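Local coordinates for glycosyl hydrolase family 62 protein (Coprinopsis cinerea, PDB 5B6T) that probably removes arabinose side chains from arabinoxylan, acting as a glycoside hydrolase family 62 alpha-L-arabinofuranosidase, at residues F5-S10 / G307-T312; G49-Y54 / Y70-P75; G79-P84 / L97-G102; G266-S271 / C282-L287. One frame throughout, in Å; residues are numbered along the deposited sequence.

Interaction 1: residues F5-S10 / G307-T312; sequences FRWSSS and GLLTQT
W7 and L309 meet because both first torsions set CG anti to the residue's own carbonyl carbon, chi1 -50° in W7 and -56° in L309, and both side chains leave the sheet on the face they share with S9 and Q311. L309 CD1 then lies over one face of the indole, displaced toward its rim. At 4.0 Å from the centroid of the five-membered ring it makes a CH-pi contact. The other methyl, L309 CD2, rests 3.5 Å from S9 CB, so the branch reaches W7 and S9 together. Farther along, Q311 N approaches W7 CE3 at 3.5 Å, and the extended Q311 chain carries its amide toward the F5 ring. That amide is fixed by L284, which donates to OE1, and by N313, which binds NE2.

The backbones run antiparallel. S8 and T310 form a hydrogen-bonded pair, S8 N to T310 O being 2.8 Å. T312 N donates to R6 O over 2.8 Å. At the other end a side chain takes over: L308 N donates to S10 OG over 2.9 Å, while S10 N donates to L308 O. S10 O instead receives S9 OG, at 2.7 Å, and W259 NE1. A water joins W7 O to T312 OG1.

Strand 7-9 thus lies between strand 252-254, parallel to it, and antiparallel strand 305-311. Joining the N-terminal strand to the last strand of the chain matches the "velcro" closure of a beta-propeller, with strand 285-290 on the far side of 305-311.

Interaction 2: residues G49-Y54 / Y70-P75; sequences GYNLVY and YLDQAP
L71 and L52 share the one hydrogen bond between these segments: L71 N donates to L52 O over 3.0 Å, with an N-H...O angle of 162°. Two further backbone bonds lie within 70-75, Q73 N reaching Y70 O at 3.1 Å and A74 N reaching L71 O at 3.0 Å. Strand 68-70 is an outermost strand of its antiparallel sheet, beside 49-57, and the 3-10 segment 71-73 turns the chain away.

Apolar contact does the rest. The first torsion of L71 (chi1 -66°) sets CG beside its backbone N. L71 CD1 comes to 3.9 Å from L52 CB, and CD2 to 4.1 Å from Y54 CB. One residue back, V53 and Y70 are an antiparallel non-hydrogen-bonded pair whose side chains lie side by side and point the same way, V53 CG2 standing 4.1 Å from Y70 CD1.

Other residues engage the polar ends. Y70 OH bonds to D19, Y54 OH to H39, and R21 serves twice, in a cation-pi contact with the Y70 ring and a salt bridge with D72 OD2.

Chemically, then, the seam is leucine-centred apolar packing pinned by a single backbone bond, while R21 probably offsets the negative charge of D72 at its margin.

Interaction 3: residues G79-P84 / L97-G102; sequences GYRAAP and LVYQNG
A82 and Q100 pair within the beta hairpin of strands 82-89 and 94-100, which opens a four-stranded antiparallel blade of the propeller. They form a hydrogen-bonded pair, Q100 N to A82 O being 3.0 Å and A82 N to Q100 O 3.1 Å. Beyond it the register slips: P84, not A83, comes nearest Y99, and A83 has a positive phi of 64°. The extra residue on this strand is consistent with a beta bulge. P84 CA approaches V98 O at 3.1 Å, and P84 CB packs on L97 CD1.

Q100 folds back over its partner. Its chi1 (69°) sets CG between backbone N and carbonyl carbon, 3.3 Å from A82 O, and the bend at chi2 turns CD, and with it the amide, toward Y80. NE2 then donates to Y80 OH over 3.0 Å, the acceptor lying in the amide plane and the bond almost straight (177°). OE1 accepts from D143 N, holding the amide at both atoms; NE2 also bonds a glycerol, probably from the crystallisation liquor.

On the other face R81 and Y99 run side by side, with R81 CG 3.6 Å from Y99 CE2. R81 NH1 also donates to Y80 O, at 2.9 Å, from above the carbonyl plane.

The hairpin is flanked by strands 37-46 and 49-57, where F41, S43 and L52 meet P84, and by strand 142-148, where V142 and M144 meet Q100.

Interaction 4: residues G266-S271 / C282-L287; sequences GELIRS and CNLRYL
E267 and L287 exchange the shortest bonds of the contact: E267 N donates to L287 O over 2.8 Å, and L287 N returns one of 2.8 Å to E267 O. They are an antiparallel hydrogen-bonded pair, and the ladder extends to I269 N, which donates to R285 O at 2.9 Å. A water that accepts from R285 N lies by I269 O.

The Y286 ring lies against the neighbouring backbone. Its CG is anti to the backbone N (chi1 -161°), and one ring face receives E267 N, 3.3 Å above the plane and offset toward the rim. G266 has no side chain to stand in the way of this close packing, and its CA comes to 3.0 Å from L287 O. Y286 OH bonds to N198; a further bond from G266 N is weak. L268 crosses the ring at about a right angle, its CD2 3.6 Å from Y286 CD1, and the same methyl reaches L284 CD2.

On the face opposite L268 and Y286, which it shares with L287, E267 is gripped through both carboxylate oxygens. OE1 takes a salt bridge from R270 NH2, which comes from above the carboxylate plane at 2.9 Å, and also V31 N, while S30 OG bonds to OE2.

The pairing of a short edge strand, 266-268, with strand 285-290 belongs to a propeller blade of the kind known in family 62, and its E267 side chain comes within about 4 Å of the bound calcium ion.

The four contacts fall into two groups. Interactions 1 and 4, with centres about 10 Å apart, belong to one sheet: L309 N and Y286 O, 2.8 Å apart, probably hydrogen bond strand 305-311 to 285-290. Interactions 2 and 3, about 9 Å apart between centres, join two successive sheets, with Y50 O and R81 N 3.2 Å apart. Interactions 3 and 4 lie on opposite sides of the chain's centre yet touch lightly, P84 O standing 4.0 Å from E267 OE2. They flank the calcium ion, which is about 5 Å from the A83 side chain, whereas L308 of interaction 1 is about 14 Å from it. The bound lead ion is about 12 Å from G266.

Interaction 1: residues F5-S10 / G307-T312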
loop_
_atom_site.group_PDB
_atom_site.type_symbol
_atom_site.label_atom_id
_atom_site.label_comp_id
_atom_site.label_asym_id
_atom_site.label_seq_id
_atom_site.Cartn_x
_atom_site.Cartn_y
_atom_site.Cartn_z
ATOM N N PHE A 5 15.829 -7.388 -8.997
ATOM C CA PHE A 5 14.833 -8.308 -8.466
ATOM C C PHE A 5 14.280 -9.240 -9.509
ATOM O O PHE A 5 14.128 -8.892 -10.659
ATOM C CB PHE A 5 13.686 -7.509 -7.820
ATOM C CG PHE A 5 14.148 -6.683 -6.684
ATOM C CD1 PHE A 5 14.211 -7.225 -5.410
ATOM C CD2 PHE A 5 14.685 -5.416 -6.899
ATOM C CE1 PHE A 5 14.726 -6.472 -4.363
ATOM C CE2 PHE A 5 15.197 -4.684 -5.855
ATOM C CZ PHE A 5 15.205 -5.213 -4.592
ATOM N N ARG A 6 13.982 -10.459 -9.071
ATOM C CA ARG A 6 13.207 -11.407 -9.845
ATOM C C ARG A 6 12.168 -12.047 -8.948
ATOM O O ARG A 6 12.412 -12.302 -7.765
ATOM C CB ARG A 6 14.103 -12.470 -10.492
ATOM C CG ARG A 6 14.835 -11.839 -11.673
ATOM C CD ARG A 6 15.445 -12.852 -12.613
ATOM N NE ARG A 6 14.473 -13.858 -13.023
ATOM C CZ ARG A 6 13.517 -13.731 -13.938
ATOM N NH1 ARG A 6 13.330 -12.623 -14.638
ATOM N NH2 ARG A 6 12.740 -14.784 -14.167
ATOM N N TRP A 7 11.012 -12.336 -9.533
ATOM C CA TRP A 7 9.855 -12.824 -8.765
ATOM C C TRP A 7 9.183 -13.983 -9.469
ATOM O O TRP A 7 9.234 -14.118 -10.709
ATOM C CB TRP A 7 8.773 -11.740 -8.605
ATOM C CG TRP A 7 9.255 -10.425 -8.123
ATOM C CD1 TRP A 7 9.660 -9.383 -8.898
ATOM C CD2 TRP A 7 9.379 -9.998 -6.757
ATOM N NE1 TRP A 7 10.024 -8.336 -8.096
ATOM C CE2 TRP A 7 9.864 -8.684 -6.781
ATOM C CE3 TRP A 7 9.142 -10.607 -5.522
ATOM C CZ2 TRP A 7 10.114 -7.952 -5.607
ATOM C CZ3 TRP A 7 9.360 -9.891 -4.361
ATOM C CH2 TRP A 7 9.849 -8.561 -4.412
ATOM N N SER A 8 8.462 -14.762 -8.663
ATOM C CA SER A 8 7.493 -15.741 -9.133
ATOM C C SER A 8 6.128 -15.371 -8.562
ATOM O O SER A 8 5.986 -15.204 -7.341
ATOM C CB SER A 8 7.870 -17.159 -8.679
ATOM O OG SER A 8 6.855 -18.079 -9.075
ATOM N N SER A 9 5.145 -15.232 -9.443
ATOM C CA SER A 9 3.804 -14.847 -9.051
ATOM C C SER A 9 2.869 -16.021 -8.956
ATOM O O SER A 9 2.860 -16.913 -9.821
ATOM C CB SER A 9 3.196 -13.852 -10.030
ATOM O OG SER A 9 1.894 -13.438 -9.575
ATOM N N SER A 10 2.056 -15.998 -7.913
ATOM C CA SER A 10 0.856 -16.825 -7.839
ATOM C C SER A 10 -0.142 -16.437 -8.904
ATOM O O SER A 10 0.008 -15.415 -9.571
ATOM C CB SER A 10 0.185 -16.635 -6.484
ATOM O OG SER A 10 -0.441 -15.355 -6.397
ATOM N N GLY A 307 -2.741 -10.945 -5.971
ATOM C CA GLY A 307 -1.794 -12.052 -6.058
ATOM C C GLY A 307 -0.563 -11.821 -5.212
ATOM O O GLY A 307 -0.425 -10.770 -4.541
ATOM N N LEU A 308 0.333 -12.808 -5.206
ATOM C CA LEU A 308 1.496 -12.756 -4.339
ATOM C C LEU A 308 2.748 -13.073 -5.134
ATOM O O LEU A 308 2.806 -14.135 -5.761
ATOM C CB LEU A 308 1.367 -13.781 -3.228
ATOM C CG LEU A 308 2.424 -13.737 -2.125
ATOM C CD1 LEU A 308 2.355 -12.430 -1.351
ATOM C CD2 LEU A 308 2.272 -14.909 -1.165
ATOM N N LEU A 309 3.699 -12.149 -5.105
ATOM C CA LEU A 309 5.017 -12.364 -5.689
ATOM C C LEU A 309 5.936 -12.924 -4.617
ATOM O O LEU A 309 5.963 -12.412 -3.529
ATOM C CB LEU A 309 5.613 -11.038 -6.168
ATOM C CG LEU A 309 4.850 -10.183 -7.157
ATOM C CD1 LEU A 309 5.675 -8.986 -7.563
ATOM C CD2 LEU A 309 4.463 -10.974 -8.390
ATOM N N THR A 310 6.704 -13.955 -4.970
ATOM C CA THR A 310 7.746 -14.502 -4.119
ATOM C C THR A 310 9.100 -14.286 -4.795
ATOM O O THR A 310 9.273 -14.619 -5.953
ATOM C CB THR A 310 7.499 -16.000 -3.884
ATOM O OG1 THR A 310 6.243 -16.187 -3.213
ATOM C CG2 THR A 310 8.576 -16.598 -3.045
ATOM N N GLN A 311 10.032 -13.669 -4.089
ATOM C CA GLN A 311 11.317 -13.353 -4.697
ATOM C C GLN A 311 12.083 -14.644 -5.024
ATOM O O GLN A 311 12.163 -15.542 -4.174
ATOM C CB GLN A 311 12.146 -12.496 -3.749
ATOM C CG GLN A 311 13.508 -12.097 -4.277
ATOM C CD GLN A 311 14.300 -11.308 -3.265
ATOM O OE1 GLN A 311 14.083 -11.413 -2.069
ATOM N NE2 GLN A 311 15.280 -10.544 -3.750
ATOM N N THR A 312 12.632 -14.700 -6.242
ATOM C CA THR A 312 13.434 -15.838 -6.687
ATOM C C THR A 312 14.931 -15.561 -6.729
ATOM O O THR A 312 15.702 -16.503 -6.970
ATOM C CB THR A 312 12.963 -16.349 -8.063
ATOM O OG1 THR A 312 13.116 -15.306 -9.023
ATOM C CG2 THR A 312 11.524 -16.777 -7.991
HETATM O O HOH W 1 11.707 -15.524 -11.307
#

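Interaction 2: residues G49-Y54 / Y70-P75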
loop_
_atom_site.group_PDB
_atom_site.type_symbol
_atom_site.label_atom_id
_atom_site.label_comp_id
_atom_site.label_asym_id
_atom_site.label_seq_id
_atom_site.Cartn_x
_atom_site.Cartn_y
_atom_site.Cartn_z
ATOM N N GLY A 49 -18.424 3.423 -6.129
ATOM C CA GLY A 49 -17.619 3.936 -5.029
ATOM C C GLY A 49 -16.632 2.942 -4.453
ATOM O O GLY A 49 -16.454 1.836 -4.971
ATOM N N TYR A 50 -15.999 3.415 -3.385
ATOM C CA TYR A 50 -14.957 2.701 -2.670
ATOM C C TYR A 50 -15.282 2.613 -1.211
ATOM O O TYR A 50 -15.744 3.575 -0.606
ATOM C CB TYR A 50 -13.640 3.445 -2.791
ATOM C CG TYR A 50 -12.977 3.287 -4.135
ATOM C CD1 TYR A 50 -13.428 3.972 -5.248
ATOM C CD2 TYR A 50 -11.873 2.470 -4.272
ATOM C CE1 TYR A 50 -12.822 3.806 -6.487
ATOM C CE2 TYR A 50 -11.250 2.308 -5.474
ATOM C CZ TYR A 50 -11.717 2.967 -6.596
ATOM O OH TYR A 50 -11.049 2.771 -7.798
ATOM N N ASN A 51 -14.980 1.459 -0.617
ATOM C CA ASN A 51 -14.962 1.321 0.846
ATOM C C ASN A 51 -13.859 0.275 1.161
ATOM O O ASN A 51 -12.990 0.020 0.331
ATOM C CB ASN A 51 -16.381 1.013 1.395
ATOM C CG ASN A 51 -16.593 1.449 2.861
ATOM O OD1 ASN A 51 -17.201 2.497 3.158
ATOM N ND2 ASN A 51 -16.207 0.607 3.774
ATOM N N LEU A 52 -13.882 -0.300 2.343
ATOM C CA LEU A 52 -12.793 -1.142 2.820
ATOM C C LEU A 52 -13.335 -2.463 3.324
ATOM O O LEU A 52 -14.422 -2.533 3.892
ATOM C CB LEU A 52 -12.046 -0.446 3.970
ATOM C CG LEU A 52 -11.345 0.882 3.648
ATOM C CD1 LEU A 52 -10.771 1.547 4.901
ATOM C CD2 LEU A 52 -10.222 0.705 2.637
ATOM N N VAL A 53 -12.519 -3.493 3.143
ATOM C CA VAL A 53 -12.855 -4.839 3.605
ATOM C C VAL A 53 -11.662 -5.452 4.367
ATOM O O VAL A 53 -10.491 -5.179 4.046
ATOM C CB VAL A 53 -13.309 -5.700 2.413
ATOM C CG1 VAL A 53 -12.190 -5.924 1.424
ATOM C CG2 VAL A 53 -13.942 -7.005 2.890
ATOM N N TYR A 54 -11.994 -6.275 5.370
ATOM C CA TYR A 54 -11.057 -7.026 6.168
ATOM C C TYR A 54 -11.230 -8.506 5.829
ATOM O O TYR A 54 -12.372 -9.013 5.727
ATOM C CB TYR A 54 -11.316 -6.797 7.653
ATOM C CG TYR A 54 -10.603 -7.734 8.585
ATOM C CD1 TYR A 54 -9.229 -7.623 8.791
ATOM C CD2 TYR A 54 -11.290 -8.709 9.323
ATOM C CE1 TYR A 54 -8.557 -8.473 9.650
ATOM C CE2 TYR A 54 -10.612 -9.567 10.174
ATOM C CZ TYR A 54 -9.249 -9.437 10.360
ATOM O OH TYR A 54 -8.580 -10.285 11.225
ATOM N N TYR A 70 -17.057 -6.538 5.705
ATOM C CA TYR A 70 -17.182 -5.207 5.138
ATOM C C TYR A 70 -17.140 -4.152 6.254
ATOM O O TYR A 70 -17.989 -4.128 7.140
ATOM C CB TYR A 70 -18.469 -5.116 4.344
ATOM C CG TYR A 70 -18.470 -5.966 3.085
ATOM C CD1 TYR A 70 -17.658 -5.645 2.007
ATOM C CD2 TYR A 70 -19.303 -7.083 2.967
ATOM C CE1 TYR A 70 -17.636 -6.428 0.849
ATOM C CE2 TYR A 70 -19.296 -7.857 1.824
ATOM C CZ TYR A 70 -18.473 -7.519 0.755
ATOM O OH TYR A 70 -18.475 -8.250 -0.430
ATOM N N LEU A 71 -16.122 -3.287 6.216
ATOM C CA LEU A 71 -15.854 -2.421 7.357
ATOM C C LEU A 71 -16.844 -1.276 7.493
ATOM O O LEU A 71 -16.843 -0.589 8.520
ATOM C CB LEU A 71 -14.407 -1.920 7.351
ATOM C CG LEU A 71 -13.375 -3.020 7.563
ATOM C CD1 LEU A 71 -11.983 -2.445 7.342
ATOM C CD2 LEU A 71 -13.492 -3.640 8.958
ATOM N N ASP A 72 -17.717 -1.098 6.503
ATOM C CA ASP A 72 -18.816 -0.141 6.672
ATOM C C ASP A 72 -19.825 -0.565 7.746
ATOM O O ASP A 72 -20.633 0.253 8.186
ATOM C CB ASP A 72 -19.489 0.196 5.323
ATOM C CG ASP A 72 -20.210 -0.997 4.660
ATOM O OD1 ASP A 72 -20.578 -1.953 5.313
ATOM O OD2 ASP A 72 -20.534 -0.876 3.450
ATOM N N GLN A 73 -19.749 -1.811 8.201
ATOM C CA GLN A 73 -20.536 -2.292 9.334
ATOM C C GLN A 73 -19.965 -1.900 10.714
ATOM O O GLN A 73 -20.649 -2.037 11.746
ATOM C CB GLN A 73 -20.750 -3.818 9.246
ATOM C CG GLN A 73 -21.474 -4.247 7.991
ATOM C CD GLN A 73 -22.801 -3.564 7.808
ATOM O OE1 GLN A 73 -22.978 -2.722 6.901
ATOM N NE2 GLN A 73 -23.733 -3.889 8.661
ATOM N N ALA A 74 -18.688 -1.512 10.721
ATOM C CA ALA A 74 -18.021 -0.980 11.904
ATOM C C ALA A 74 -18.312 0.515 11.973
ATOM O O ALA A 74 -18.828 1.121 11.009
ATOM C CB ALA A 74 -16.497 -1.218 11.810
ATOM N N PRO A 75 -17.924 1.145 13.093
ATOM C CA PRO A 75 -18.052 2.605 13.145
ATOM C C PRO A 75 -17.311 3.329 12.005
ATOM O O PRO A 75 -17.699 4.412 11.598
ATOM C CB PRO A 75 -17.488 2.934 14.513
ATOM C CG PRO A 75 -17.880 1.731 15.353
ATOM C CD PRO A 75 -17.666 0.563 14.421
#

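Interaction 3: residues G79-P84 / L97-G102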
loop_
_atom_site.group_PDB
_atom_site.type_symbol
_atom_site.label_atom_id
_atom_site.label_comp_id
_atom_site.label_asym_id
_atom_site.label_seq_id
_atom_site.Cartn_x
_atom_site.Cartn_y
_atom_site.Cartn_z
ATOM N N GLY A 79 -19.627 5.452 3.115
ATOM C CA GLY A 79 -19.023 6.591 2.493
ATOM C C GLY A 79 -17.752 6.151 1.833
ATOM O O GLY A 79 -17.425 4.977 1.844
ATOM N N TYR A 80 -17.049 7.103 1.240
ATOM C CA TYR A 80 -15.815 6.812 0.542
ATOM C C TYR A 80 -14.669 6.588 1.535
ATOM O O TYR A 80 -14.383 7.459 2.374
ATOM C CB TYR A 80 -15.472 7.983 -0.378
ATOM C CG TYR A 80 -14.140 7.868 -1.068
ATOM C CD1 TYR A 80 -14.011 7.181 -2.260
ATOM C CD2 TYR A 80 -13.013 8.425 -0.503
ATOM C CE1 TYR A 80 -12.779 7.056 -2.886
ATOM C CE2 TYR A 80 -11.778 8.312 -1.125
ATOM C CZ TYR A 80 -11.690 7.640 -2.311
ATOM O OH TYR A 80 -10.470 7.528 -2.934
ATOM N N ARG A 81 -14.024 5.423 1.422
ATOM C CA ARG A 81 -12.744 5.149 2.094
ATOM C C ARG A 81 -11.968 4.259 1.133
ATOM O O ARG A 81 -12.543 3.368 0.511
ATOM C CB ARG A 81 -12.902 4.423 3.446
ATOM C CG ARG A 81 -13.602 5.210 4.544
ATOM C CD ARG A 81 -15.086 4.890 4.565
ATOM N NE ARG A 81 -15.773 5.451 5.726
ATOM C CZ ARG A 81 -16.122 6.720 5.860
ATOM N NH1 ARG A 81 -15.869 7.613 4.901
ATOM N NH2 ARG A 81 -16.790 7.095 6.933
ATOM N N ALA A 82 -10.661 4.478 1.032
ATOM C CA ALA A 82 -9.839 3.671 0.116
ATOM C C ALA A 82 -8.377 3.629 0.524
ATOM O O ALA A 82 -7.876 4.560 1.165
ATOM C CB ALA A 82 -9.955 4.159 -1.311
ATOM N N ALA A 83 -7.733 2.543 0.114
ATOM C CA ALA A 83 -6.272 2.352 0.185
ATOM C C ALA A 83 -5.737 2.330 1.616
ATOM O O ALA A 83 -5.114 3.286 2.103
ATOM C CB ALA A 83 -5.527 3.354 -0.711
ATOM N N PRO A 84 -5.967 1.215 2.297
ATOM C CA PRO A 84 -5.653 1.136 3.704
ATOM C C PRO A 84 -4.181 0.776 4.001
ATOM O O PRO A 84 -3.488 0.159 3.176
ATOM C CB PRO A 84 -6.571 0.016 4.181
ATOM C CG PRO A 84 -6.657 -0.910 3.009
ATOM C CD PRO A 84 -6.621 -0.020 1.807
ATOM N N LEU A 97 -5.433 2.025 11.347
ATOM C CA LEU A 97 -5.768 1.771 9.943
ATOM C C LEU A 97 -5.838 3.158 9.283
ATOM O O LEU A 97 -6.717 3.965 9.627
ATOM C CB LEU A 97 -7.120 1.059 9.823
ATOM C CG LEU A 97 -7.442 0.496 8.443
ATOM C CD1 LEU A 97 -6.492 -0.650 8.051
ATOM C CD2 LEU A 97 -8.900 0.034 8.351
ATOM N N VAL A 98 -4.849 3.418 8.436
ATOM C CA VAL A 98 -4.669 4.659 7.727
ATOM C C VAL A 98 -5.243 4.482 6.328
ATOM O O VAL A 98 -5.103 3.412 5.724
ATOM C CB VAL A 98 -3.174 5.037 7.700
ATOM C CG1 VAL A 98 -2.891 6.176 6.726
ATOM C CG2 VAL A 98 -2.728 5.400 9.088
ATOM N N TYR A 99 -5.933 5.497 5.832
ATOM C CA TYR A 99 -6.596 5.438 4.515
ATOM C C TYR A 99 -6.983 6.861 4.095
ATOM O O TYR A 99 -6.729 7.832 4.844
ATOM C CB TYR A 99 -7.841 4.519 4.557
ATOM C CG TYR A 99 -8.785 4.863 5.702
ATOM C CD1 TYR A 99 -8.644 4.259 6.935
ATOM C CD2 TYR A 99 -9.850 5.746 5.528
ATOM C CE1 TYR A 99 -9.471 4.568 7.985
ATOM C CE2 TYR A 99 -10.703 6.046 6.577
ATOM C CZ TYR A 99 -10.523 5.438 7.809
ATOM O OH TYR A 99 -11.340 5.743 8.887
ATOM N N GLN A 100 -7.596 6.972 2.920
ATOM C CA GLN A 100 -8.053 8.285 2.439
ATOM C C GLN A 100 -9.573 8.320 2.412
ATOM O O GLN A 100 -10.246 7.314 2.157
ATOM C CB GLN A 100 -7.499 8.553 1.037
ATOM C CG GLN A 100 -8.101 7.666 -0.046
ATOM C CD GLN A 100 -7.116 7.152 -1.074
ATOM O OE1 GLN A 100 -5.953 6.919 -0.795
ATOM N NE2 GLN A 100 -7.590 6.966 -2.272
ATOM N N ASN A 101 -10.117 9.493 2.692
ATOM C CA ASN A 101 -11.543 9.731 2.645
ATOM C C ASN A 101 -11.848 11.075 1.982
ATOM O O ASN A 101 -12.944 11.621 2.187
ATOM C CB ASN A 101 -12.148 9.697 4.055
ATOM C CG ASN A 101 -11.731 10.876 4.904
ATOM O OD1 ASN A 101 -10.741 11.563 4.616
ATOM N ND2 ASN A 101 -12.480 11.096 5.982
ATOM N N GLY A 102 -10.913 11.585 1.198
ATOM C CA GLY A 102 -10.910 12.991 0.748
ATOM C C GLY A 102 -9.858 13.822 1.495
ATOM O O GLY A 102 -9.313 14.827 0.969
HETATM O O HOH W 2 -4.703 5.966 1.562
#

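Interaction 4: residues G266-S271 / C282-L287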
loop_
_atom_site.group_PDB
_atom_site.type_symbol
_atom_site.label_atom_id
_atom_site.label_comp_id
_atom_site.label_asym_id
_atom_site.label_seq_id
_atom_site.Cartn_x
_atom_site.Cartn_y
_atom_site.Cartn_z
ATOM N N GLY A 266 0.524 -2.459 -4.019
ATOM C CA GLY A 266 0.732 -3.590 -3.144
ATOM C C GLY A 266 1.432 -3.266 -1.834
ATOM O O GLY A 266 1.545 -2.100 -1.414
ATOM N N GLU A 267 1.907 -4.328 -1.166
ATOM C CA GLU A 267 2.651 -4.225 0.099
ATOM C C GLU A 267 3.544 -5.427 0.243
ATOM O O GLU A 267 3.149 -6.556 -0.144
ATOM C CB GLU A 267 1.728 -4.154 1.329
ATOM C CG GLU A 267 1.570 -2.735 1.911
ATOM C CD GLU A 267 0.831 -2.677 3.220
ATOM O OE1 GLU A 267 0.988 -3.612 4.030
ATOM O OE2 GLU A 267 0.065 -1.697 3.438
ATOM N N LEU A 268 4.720 -5.199 0.841
ATOM C CA LEU A 268 5.628 -6.288 1.168
ATOM C C LEU A 268 5.192 -6.973 2.464
ATOM O O LEU A 268 4.655 -6.345 3.392
ATOM C CB LEU A 268 7.081 -5.810 1.352
ATOM C CG LEU A 268 7.905 -5.481 0.091
ATOM C CD1 LEU A 268 9.221 -4.805 0.494
ATOM C CD2 LEU A 268 8.212 -6.739 -0.721
ATOM N N ILE A 269 5.433 -8.266 2.538
ATOM C CA ILE A 269 5.278 -8.960 3.814
ATOM C C ILE A 269 6.363 -8.452 4.772
ATOM O O ILE A 269 7.564 -8.413 4.421
ATOM C CB ILE A 269 5.357 -10.490 3.644
ATOM C CG1 ILE A 269 4.233 -11.067 2.759
ATOM C CG2 ILE A 269 5.363 -11.176 4.987
ATOM C CD1 ILE A 269 2.868 -10.469 2.881
ATOM N N ARG A 270 5.953 -8.026 5.966
ATOM C CA ARG A 270 6.847 -7.373 6.913
ATOM C C ARG A 270 7.516 -8.354 7.866
ATOM O O ARG A 270 7.092 -9.480 7.980
ATOM C CB ARG A 270 6.050 -6.345 7.726
ATOM C CG ARG A 270 5.196 -5.400 6.895
ATOM C CD ARG A 270 4.454 -4.430 7.788
ATOM N NE ARG A 270 3.345 -3.859 7.056
ATOM C CZ ARG A 270 2.298 -3.293 7.627
ATOM N NH1 ARG A 270 2.263 -3.106 8.930
ATOM N NH2 ARG A 270 1.291 -2.904 6.868
ATOM N N SER A 271 8.567 -7.905 8.542
ATOM C CA SER A 271 9.204 -8.715 9.569
ATOM C C SER A 271 8.625 -8.431 10.940
ATOM O O SER A 271 8.953 -9.140 11.913
ATOM C CB SER A 271 10.700 -8.433 9.590
ATOM O OG SER A 271 10.929 -7.060 9.760
ATOM N N CYS A 282 15.455 -10.520 3.188
ATOM C CA CYS A 282 15.485 -11.899 2.704
ATOM C C CYS A 282 14.094 -12.362 2.304
ATOM O O CYS A 282 13.097 -11.996 2.948
ATOM C CB CYS A 282 15.943 -12.820 3.839
ATOM S SG CYS A 282 17.470 -12.338 4.709
ATOM N N ASN A 283 14.023 -13.169 1.253
ATOM C CA ASN A 283 12.770 -13.803 0.852
ATOM C C ASN A 283 11.652 -12.779 0.762
ATOM O O ASN A 283 10.616 -12.915 1.394
ATOM C CB ASN A 283 12.370 -14.945 1.813
ATOM C CG ASN A 283 11.033 -15.600 1.432
ATOM O OD1 ASN A 283 10.746 -15.790 0.248
ATOM N ND2 ASN A 283 10.205 -15.945 2.437
ATOM N N LEU A 284 11.837 -11.748 -0.044
ATOM C CA LEU A 284 10.777 -10.734 -0.170
ATOM C C LEU A 284 9.525 -11.372 -0.792
ATOM O O LEU A 284 9.618 -12.227 -1.648
ATOM C CB LEU A 284 11.227 -9.525 -1.013
ATOM C CG LEU A 284 12.007 -8.434 -0.263
ATOM C CD1 LEU A 284 13.345 -8.909 0.258
ATOM C CD2 LEU A 284 12.196 -7.205 -1.161
ATOM N N ARG A 285 8.365 -10.917 -0.322
ATOM C CA ARG A 285 7.073 -11.325 -0.854
ATOM C C ARG A 285 6.227 -10.068 -0.980
ATOM O O ARG A 285 6.161 -9.281 -0.032
ATOM C CB ARG A 285 6.385 -12.326 0.078
ATOM C CG ARG A 285 7.091 -13.673 0.215
ATOM C CD ARG A 285 6.367 -14.548 1.234
ATOM N NE ARG A 285 6.801 -14.286 2.592
ATOM C CZ ARG A 285 6.195 -14.738 3.702
ATOM N NH1 ARG A 285 5.058 -15.455 3.644
ATOM N NH2 ARG A 285 6.729 -14.436 4.883
ATOM N N TYR A 286 5.603 -9.888 -2.136
ATOM C CA TYR A 286 4.836 -8.678 -2.417
ATOM C C TYR A 286 3.425 -9.068 -2.745
ATOM O O TYR A 286 3.155 -9.731 -3.744
ATOM C CB TYR A 286 5.450 -7.834 -3.568
ATOM C CG TYR A 286 5.006 -6.387 -3.613
ATOM C CD1 TYR A 286 5.332 -5.517 -2.592
ATOM C CD2 TYR A 286 4.273 -5.884 -4.688
ATOM C CE1 TYR A 286 4.923 -4.193 -2.637
ATOM C CE2 TYR A 286 3.906 -4.549 -4.764
ATOM C CZ TYR A 286 4.198 -3.723 -3.705
ATOM O OH TYR A 286 3.793 -2.411 -3.736
ATOM N N LEU A 287 2.490 -8.616 -1.904
ATOM C CA LEU A 287 1.060 -8.822 -2.134
ATOM C C LEU A 287 0.598 -7.635 -2.974
ATOM O O LEU A 287 0.787 -6.495 -2.566
ATOM C CB LEU A 287 0.331 -8.865 -0.783
ATOM C CG LEU A 287 -1.184 -9.126 -0.857
ATOM C CD1 LEU A 287 -1.583 -10.473 -1.414
ATOM C CD2 LEU A 287 -1.752 -8.949 0.547
HETATM O O HOH W 3 8.775 -9.389 2.230
#